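Pyrethroid hydrolase (Sphingobium faniae, PDB 5Y5R) hydrolyses the ester bond of pyrethroid insecticides such as cypermethrin and permethrin, releasing a carboxylic acid and an alcohol. Local coordinates at residues T2-A12 against E69-G80. Numbering follows the deposited sequence.
With 8NL ((2-methyl-3-phenyl-phenyl)methyl (1~{S})-3-[(~{E})-2-chloranyl-3,3,3-tris(fluoranyl)prop-1-enyl]-2,2-dimethyl-cyclopropane-1-carboxylate), chain G.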
ATOM      1  N   THR A   2     -11.998  -0.067  20.789  1.00 43.83           N
ATOM      2  CA  THR A   2     -12.559  -1.003  19.817  1.00 40.60           C
ATOM      3  C   THR A   2     -11.490  -1.326  18.758  1.00 41.34           C
ATOM      4  O   THR A   2     -11.493  -2.418  18.194  1.00 38.20           O
ATOM      5  CB  THR A   2     -13.846  -0.488  19.178  1.00 45.07           C
ATOM      6  OG1 THR A   2     -14.686   0.063  20.200  1.00 47.52           O
ATOM      7  CG2 THR A   2     -14.600  -1.641  18.531  1.00 46.17           C
ATOM      8  N   VAL A   3     -10.626  -0.360  18.444  1.00 39.45           N
ATOM      9  CA  VAL A   3      -9.500  -0.588  17.543  1.00 35.62           C
ATOM     10  C   VAL A   3      -8.264  -0.884  18.379  1.00 33.81           C
ATOM     11  O   VAL A   3      -7.790  -0.013  19.122  1.00 30.12           O
ATOM     12  CB  VAL A   3      -9.249   0.617  16.635  1.00 31.63           C
ATOM     13  CG1 VAL A   3      -7.976   0.380  15.842  1.00 29.28           C
ATOM     14  CG2 VAL A   3     -10.449   0.852  15.736  1.00 30.84           C
ATOM     15  N   THR A   4      -7.700  -2.085  18.179  1.00 32.91           N
ATOM     16  CA  THR A   4      -6.586  -2.654  18.934  1.00 30.02           C
ATOM     17  C   THR A   4      -5.318  -2.829  18.125  1.00 33.00           C
ATOM     18  O   THR A   4      -4.217  -2.822  18.692  1.00 28.17           O
ATOM     19  CB  THR A   4      -6.989  -4.036  19.468  1.00 34.68           C
ATOM     20  OG1 THR A   4      -8.250  -3.941  20.148  1.00 40.13           O
ATOM     21  CG2 THR A   4      -5.934  -4.609  20.420  1.00 41.00           C
ATOM     22  N   ASP A   5      -5.454  -3.016  16.819  1.00 30.60           N
ATOM     23  CA  ASP A   5      -4.347  -3.371  15.959  1.00 26.17           C
ATOM     24  C   ASP A   5      -4.341  -2.456  14.750  1.00 26.73           C
ATOM     25  O   ASP A   5      -5.403  -2.097  14.232  1.00 26.14           O
ATOM     26  CB  ASP A   5      -4.481  -4.801  15.510  1.00 29.88           C
ATOM     27  CG  ASP A   5      -4.368  -5.782  16.659  1.00 32.21           C
ATOM     28  OD1 ASP A   5      -5.293  -5.805  17.520  1.00 28.64           O
ATOM     29  OD2 ASP A   5      -3.371  -6.537  16.681  1.00 34.01           O
ATOM     30  N   ILE A   6      -3.144  -2.091  14.303  1.00 19.59           N
ATOM     31  CA  ILE A   6      -2.941  -1.390  13.040  1.00 25.28           C
ATOM     32  C   ILE A   6      -2.007  -2.253  12.210  1.00 26.68           C
ATOM     33  O   ILE A   6      -0.946  -2.667  12.699  1.00 22.59           O
ATOM     34  CB  ILE A   6      -2.351   0.022  13.240  1.00 26.60           C
ATOM     35  CG1 ILE A   6      -3.315   0.922  13.999  1.00 22.98           C
ATOM     36  CG2 ILE A   6      -2.018   0.694  11.915  1.00 23.73           C
ATOM     37  CD1 ILE A   6      -2.741   2.302  14.272  1.00 20.43           C
ATOM     38  N   ILE A   7      -2.390  -2.515  10.958  1.00 22.64           N
ATOM     39  CA  ILE A   7      -1.616  -3.381  10.071  1.00 20.19           C
ATOM     40  C   ILE A   7      -1.155  -2.529   8.887  1.00 19.66           C
ATOM     41  O   ILE A   7      -1.991  -1.941   8.189  1.00 18.26           O
ATOM     42  CB  ILE A   7      -2.434  -4.599   9.613  1.00 22.79           C
ATOM     43  CG1 ILE A   7      -2.945  -5.407  10.818  1.00 21.57           C
ATOM     44  CG2 ILE A   7      -1.627  -5.469   8.595  1.00 21.53           C
ATOM     45  CD1 ILE A   7      -3.938  -6.486  10.483  1.00 23.97           C
ATOM     46  N   LEU A   8       0.166  -2.370   8.744  1.00 18.31           N
ATOM     47  CA  LEU A   8       0.785  -1.592   7.666  1.00 14.10           C
ATOM     48  C   LEU A   8       1.278  -2.558   6.601  1.00 19.68           C
ATOM     49  O   LEU A   8       2.137  -3.415   6.889  1.00 14.88           O
ATOM     50  CB  LEU A   8       1.974  -0.757   8.149  1.00 16.66           C
ATOM     51  CG  LEU A   8       1.824  -0.046   9.502  1.00 19.07           C
ATOM     52  CD1 LEU A   8       3.083   0.659   9.908  1.00 13.27           C
ATOM     53  CD2 LEU A   8       0.595   0.879   9.440  1.00 23.62           C
ATOM     54  N   ILE A   9       0.777  -2.400   5.378  1.00 18.30           N
ATOM     55  CA  ILE A   9       1.072  -3.322   4.286  1.00 17.77           C
ATOM     56  C   ILE A   9       1.896  -2.616   3.213  1.00 18.18           C
ATOM     57  O   ILE A   9       1.469  -1.599   2.659  1.00 18.97           O
ATOM     58  CB  ILE A   9      -0.220  -3.921   3.719  1.00 17.14           C
ATOM     59  CG1 ILE A   9      -0.893  -4.766   4.804  1.00 20.04           C
ATOM     60  CG2 ILE A   9       0.102  -4.724   2.459  1.00 18.33           C
ATOM     61  CD1 ILE A   9      -2.330  -5.133   4.554  1.00 18.34           C
ATOM     62  N   HIS A  10       3.063  -3.181   2.900  1.00 18.06           N
ATOM     63  CA  HIS A  10       4.010  -2.645   1.935  1.00 17.34           C
ATOM     64  C   HIS A  10       3.471  -2.783   0.510  1.00 12.03           C
ATOM     65  O   HIS A  10       2.512  -3.523   0.252  1.00 13.98           O
ATOM     66  CB  HIS A  10       5.347  -3.393   2.024  1.00 19.16           C
ATOM     67  CG  HIS A  10       5.244  -4.847   1.654  1.00 18.99           C
ATOM     68  ND1 HIS A  10       5.057  -5.271   0.349  1.00 16.99           N
ATOM     69  CD2 HIS A  10       5.300  -5.975   2.412  1.00 20.46           C
ATOM     70  CE1 HIS A  10       5.010  -6.596   0.324  1.00 20.60           C
ATOM     71  NE2 HIS A  10       5.143  -7.048   1.561  1.00 21.64           N
ATOM     72  N   GLY A  11       4.105  -2.062  -0.410  1.00 12.39           N
ATOM     73  CA  GLY A  11       3.819  -2.129  -1.847  1.00 14.72           C
ATOM     74  C   GLY A  11       4.793  -2.977  -2.666  1.00 22.31           C
ATOM     75  O   GLY A  11       5.570  -3.780  -2.139  1.00 16.18           O
ATOM     76  N   ALA A  12       4.797  -2.754  -3.992  1.00 16.10           N
ATOM     77  CA  ALA A  12       5.581  -3.642  -4.860  1.00 19.38           C
ATOM     78  C   ALA A  12       7.078  -3.626  -4.545  1.00 14.33           C
ATOM     79  O   ALA A  12       7.674  -2.576  -4.293  1.00 17.89           O
ATOM     80  CB  ALA A  12       5.395  -3.247  -6.333  1.00 17.60           C
ATOM     81  N   GLU A  69      -7.565  -8.935  19.035  1.00 38.37           N
ATOM     82  CA  GLU A  69      -8.568  -8.848  20.096  1.00 39.98           C
ATOM     83  C   GLU A  69      -9.798  -8.080  19.623  1.00 36.56           C
ATOM     84  O   GLU A  69     -10.933  -8.558  19.754  1.00 31.66           O
ATOM     85  CB  GLU A  69      -7.952  -8.192  21.342  1.00 40.79           C
ATOM     86  CG  GLU A  69      -8.852  -8.213  22.568  1.00 47.40           C
ATOM     87  CD  GLU A  69      -8.230  -7.537  23.795  1.00 55.60           C
ATOM     88  OE1 GLU A  69      -7.007  -7.690  24.040  1.00 53.70           O
ATOM     89  OE2 GLU A  69      -8.981  -6.852  24.519  1.00 51.48           O
ATOM     90  N   GLY A  70      -9.585  -6.897  19.043  1.00 38.85           N
ATOM     91  CA  GLY A  70     -10.662  -6.044  18.564  1.00 35.31           C
ATOM     92  C   GLY A  70     -10.625  -5.783  17.066  1.00 36.40           C
ATOM     93  O   GLY A  70     -10.376  -6.699  16.280  1.00 32.85           O
ATOM     94  N   GLN A  71     -10.915  -4.549  16.658  1.00 38.60           N
ATOM     95  CA  GLN A  71     -10.922  -4.139  15.259  1.00 32.40           C
ATOM     96  C   GLN A  71      -9.536  -3.680  14.827  1.00 28.06           C
ATOM     97  O   GLN A  71      -8.723  -3.270  15.650  1.00 27.50           O
ATOM     98  CB  GLN A  71     -11.905  -2.994  15.039  1.00 32.90           C
ATOM     99  CG  GLN A  71     -13.285  -3.348  15.472  1.00 36.83           C
ATOM    100  CD  GLN A  71     -13.989  -4.154  14.433  1.00 34.14           C
ATOM    101  OE1 GLN A  71     -14.523  -3.620  13.457  1.00 36.28           O
ATOM    102  NE2 GLN A  71     -13.957  -5.471  14.607  1.00 31.96           N
ATOM    103  N   SER A  72      -9.296  -3.699  13.508  1.00 31.52           N
ATOM    104  CA  SER A  72      -8.006  -3.336  12.931  1.00 26.34           C
ATOM    105  C   SER A  72      -8.099  -2.199  11.918  1.00 24.13           C
ATOM    106  O   SER A  72      -9.051  -2.100  11.138  1.00 24.64           O
ATOM    107  CB  SER A  72      -7.363  -4.520  12.224  1.00 26.47           C
ATOM    108  OG  SER A  72      -7.037  -5.553  13.138  1.00 30.22           O
ATOM    109  N   ILE A  73      -7.019  -1.433  11.832  1.00 26.76           N
ATOM    110  CA  ILE A  73      -6.827  -0.472  10.756  1.00 25.50           C
ATOM    111  C   ILE A  73      -5.879  -1.111   9.743  1.00 24.75           C
ATOM    112  O   ILE A  73      -4.816  -1.631  10.109  1.00 19.23           O
ATOM    113  CB  ILE A  73      -6.256   0.858  11.283  1.00 21.67           C
ATOM    114  CG1 ILE A  73      -7.137   1.438  12.397  1.00 24.82           C
ATOM    115  CG2 ILE A  73      -6.141   1.856  10.150  1.00 24.49           C
ATOM    116  CD1 ILE A  73      -8.478   2.038  11.940  1.00 20.95           C
ATOM    117  N   LEU A  74      -6.266  -1.081   8.473  1.00 20.61           N
ATOM    118  CA  LEU A  74      -5.443  -1.593   7.386  1.00 16.98           C
ATOM    119  C   LEU A  74      -4.909  -0.415   6.606  1.00 20.77           C
ATOM    120  O   LEU A  74      -5.686   0.461   6.188  1.00 18.07           O
ATOM    121  CB  LEU A  74      -6.246  -2.507   6.458  1.00 17.73           C
ATOM    122  CG  LEU A  74      -6.854  -3.770   7.048  1.00 22.69           C
ATOM    123  CD1 LEU A  74      -7.298  -4.686   5.901  1.00 23.82           C
ATOM    124  CD2 LEU A  74      -5.822  -4.412   7.984  1.00 17.34           C
ATOM    125  N   LEU A  75      -3.591  -0.382   6.430  1.00 16.74           N
ATOM    126  CA  LEU A  75      -2.929   0.628   5.624  1.00 18.87           C
ATOM    127  C   LEU A  75      -2.202  -0.062   4.478  1.00 17.10           C
ATOM    128  O   LEU A  75      -1.479  -1.052   4.686  1.00 16.82           O
ATOM    129  CB  LEU A  75      -1.936   1.466   6.436  1.00 15.03           C
ATOM    130  CG  LEU A  75      -1.241   2.623   5.707  1.00 15.25           C
ATOM    131  CD1 LEU A  75      -0.948   3.762   6.700  1.00 20.07           C
ATOM    132  CD2 LEU A  75       0.090   2.203   5.015  1.00 15.99           C
ATOM    133  N   GLY A  76      -2.410   0.450   3.292  1.00 15.85           N
ATOM    134  CA  GLY A  76      -1.682   0.001   2.118  1.00 18.03           C
ATOM    135  C   GLY A  76      -0.855   1.142   1.564  1.00 16.82           C
ATOM    136  O   GLY A  76      -1.315   2.279   1.524  1.00 18.18           O
ATOM    137  N   HIS A  77       0.376   0.836   1.147  1.00 20.15           N
ATOM    138  CA  HIS A  77       1.181   1.807   0.417  1.00 16.13           C
ATOM    139  C   HIS A  77       1.251   1.392  -1.052  1.00 21.53           C
ATOM    140  O   HIS A  77       1.407   0.207  -1.356  1.00 17.29           O
ATOM    141  CB  HIS A  77       2.577   1.966   1.003  1.00 17.39           C
ATOM    142  CG  HIS A  77       3.499   2.780   0.143  1.00 16.22           C
ATOM    143  ND1 HIS A  77       4.576   2.233  -0.525  1.00 14.17           N
ATOM    144  CD2 HIS A  77       3.494   4.095  -0.166  1.00 19.22           C
ATOM    145  CE1 HIS A  77       5.205   3.182  -1.189  1.00 16.56           C
ATOM    146  NE2 HIS A  77       4.551   4.319  -1.010  1.00 19.63           N
ATOM    147  N   SER A  78       1.000   2.352  -1.945  1.00 21.19           N
ATOM    148  CA  SER A  78       1.065   2.181  -3.397  1.00 20.26           C
ATOM    149  C   SER A  78       0.277   0.937  -3.797  1.00 23.61           C
ATOM    150  O   SER A  78      -0.927   0.852  -3.536  1.00 23.05           O
ATOM    151  CB  SER A  78       2.502   2.081  -3.895  1.00 26.86           C
ATOM    152  OG  SER A  78       3.063   0.816  -3.590  1.00 32.90           O
ATOM    153  N   LEU A  79       0.959  -0.073  -4.354  1.00 12.85           N
ATOM    154  CA  LEU A  79       0.266  -1.291  -4.756  1.00 19.70           C
ATOM    155  C   LEU A  79      -0.404  -1.982  -3.577  1.00 18.81           C
ATOM    156  O   LEU A  79      -1.318  -2.791  -3.779  1.00 21.00           O
ATOM    157  CB  LEU A  79       1.258  -2.258  -5.445  1.00 20.96           C
ATOM    158  CG  LEU A  79       0.718  -3.608  -5.913  1.00 20.54           C
ATOM    159  CD1 LEU A  79       0.021  -3.471  -7.290  1.00 18.34           C
ATOM    160  CD2 LEU A  79       1.844  -4.616  -5.992  1.00 19.11           C
ATOM    161  N   GLY A  80       0.054  -1.709  -2.347  1.00 18.84           N
ATOM    162  CA  GLY A  80      -0.554  -2.316  -1.179  1.00 18.96           C
ATOM    163  C   GLY A  80      -2.023  -1.995  -1.004  1.00 22.15           C
ATOM    164  O   GLY A  80      -2.722  -2.703  -0.274  1.00 22.92           O
TER
HETATM  165  C   8NL G 301       9.181  -0.451  -6.138  1.00 19.02           C
HETATM  166  C8  8NL G 301      13.003  -0.763  -4.813  1.00 19.77           C
HETATM  167  C9  8NL G 301      14.121  -1.340  -5.408  1.00 20.80           C
HETATM  168  C10 8NL G 301      14.441  -1.045  -6.727  1.00 20.64           C
HETATM  169  C11 8NL G 301      13.602  -0.160  -7.399  1.00 26.29           C
HETATM  170  C12 8NL G 301      12.488   0.410  -6.782  1.00 16.22           C
HETATM  171  C13 8NL G 301       7.047   0.810  -4.373  1.00 20.51           C
HETATM  172  O   8NL G 301       6.439   1.182  -5.634  1.00 26.62           O
HETATM  173 CL   8NL G 301       3.640   0.940 -12.205  1.00 67.16          CL
HETATM  174  C21 8NL G 301       4.014   0.604 -10.512  1.00 36.44           C
HETATM  175  C22 8NL G 301       5.143  -0.358 -10.225  1.00 35.78           C
HETATM  176  F2  8NL G 301       6.179   0.342  -9.797  1.00 35.82           F
HETATM  177  F1  8NL G 301       4.825  -1.284  -9.341  1.00 42.35           F
HETATM  178  F   8NL G 301       5.442  -0.960 -11.357  1.00 31.88           F
HETATM  179  C20 8NL G 301       3.342   1.232  -9.547  1.00 29.03           C
HETATM  180  C16 8NL G 301       3.610   0.949  -8.085  1.00 32.58           C
HETATM  181  C17 8NL G 301       2.926   2.068  -7.307  1.00 26.84           C
HETATM  182  C18 8NL G 301       1.786   1.133  -6.929  1.00 31.23           C
HETATM  183  C19 8NL G 301       2.509   3.261  -8.181  1.00 27.14           C
HETATM  184  C15 8NL G 301       4.457   1.829  -7.171  1.00 32.19           C
HETATM  185  C14 8NL G 301       5.007   0.995  -6.011  1.00 26.42           C
HETATM  186  O1  8NL G 301       4.296   0.154  -5.459  1.00 24.06           O
HETATM  187  C2  8NL G 301       8.563   0.999  -4.204  1.00 21.85           C
HETATM  188  C3  8NL G 301       8.956   1.792  -3.132  1.00 21.87           C
HETATM  189  C4  8NL G 301      10.298   2.049  -2.854  1.00 17.32           C
HETATM  190  C5  8NL G 301      11.294   1.471  -3.636  1.00 20.19           C
HETATM  191  C6  8NL G 301      10.964   0.670  -4.722  1.00 21.04           C
HETATM  192  C1  8NL G 301       9.588   0.424  -4.998  1.00 20.50           C
HETATM  193  C7  8NL G 301      12.154   0.104  -5.478  1.00 18.30           C
HETATM  194  O   HOH W   1       5.956  -0.126   0.329  1.00 18.13           O
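The carbonyl oxygen of Q71 takes two amide groups from strand 3-9: T4 N donates at 3.0 Å, within the carbonyl plane, and D5 N adds a weak bond at 3.5 Å. Two successive N-H groups on one acceptor mark a beta bulge, and the pairing slips by one residue between V3 opposite Q71 and D5 opposite S72. Beyond it the parallel ladder is regular, from I73 N on D5 O to H77 N on I9 O; the bond from I7 N to I73 O measures 2.7 Å.

Each face of the pair then packs separately. With chi1 at 174°, V3 CG1 stands anti to the backbone N and is the branch that reaches I73 CG1, at 3.7 Å, the two side chains crossing at about a right angle, while I6 runs alongside I73; helix 237-249 covers I6, I73 and L75. On the face of D5, I7 CD1 touches L74 CD2, the two chains lying side by side, with helix 59-67 packed over I7 and I9.

These strands sit side by side in the parallel sheet of the alpha/beta hydrolase fold, and G76-H77-S78-L79-G80 at the end of strand 71-77 matches the GxSxG nucleophile elbow of that family. S78, with phi 49°, occupies the strained corner of a type II' turn, consistent with the nucleophile completing a triad with D202 and H230. G11 CA passes 3.4 Å from H77 O, and a water links G11 N to H77 ND1, while H77 NE2 bonds to the backbone oxygen of H230. At the pocket, A12 N donates to the ester carbonyl oxygen O1 of the bound pyrethroid at 3.3 Å, as an oxyanion-hole amide would, and A12 CB rests against L79 CD2 at 3.8 Å.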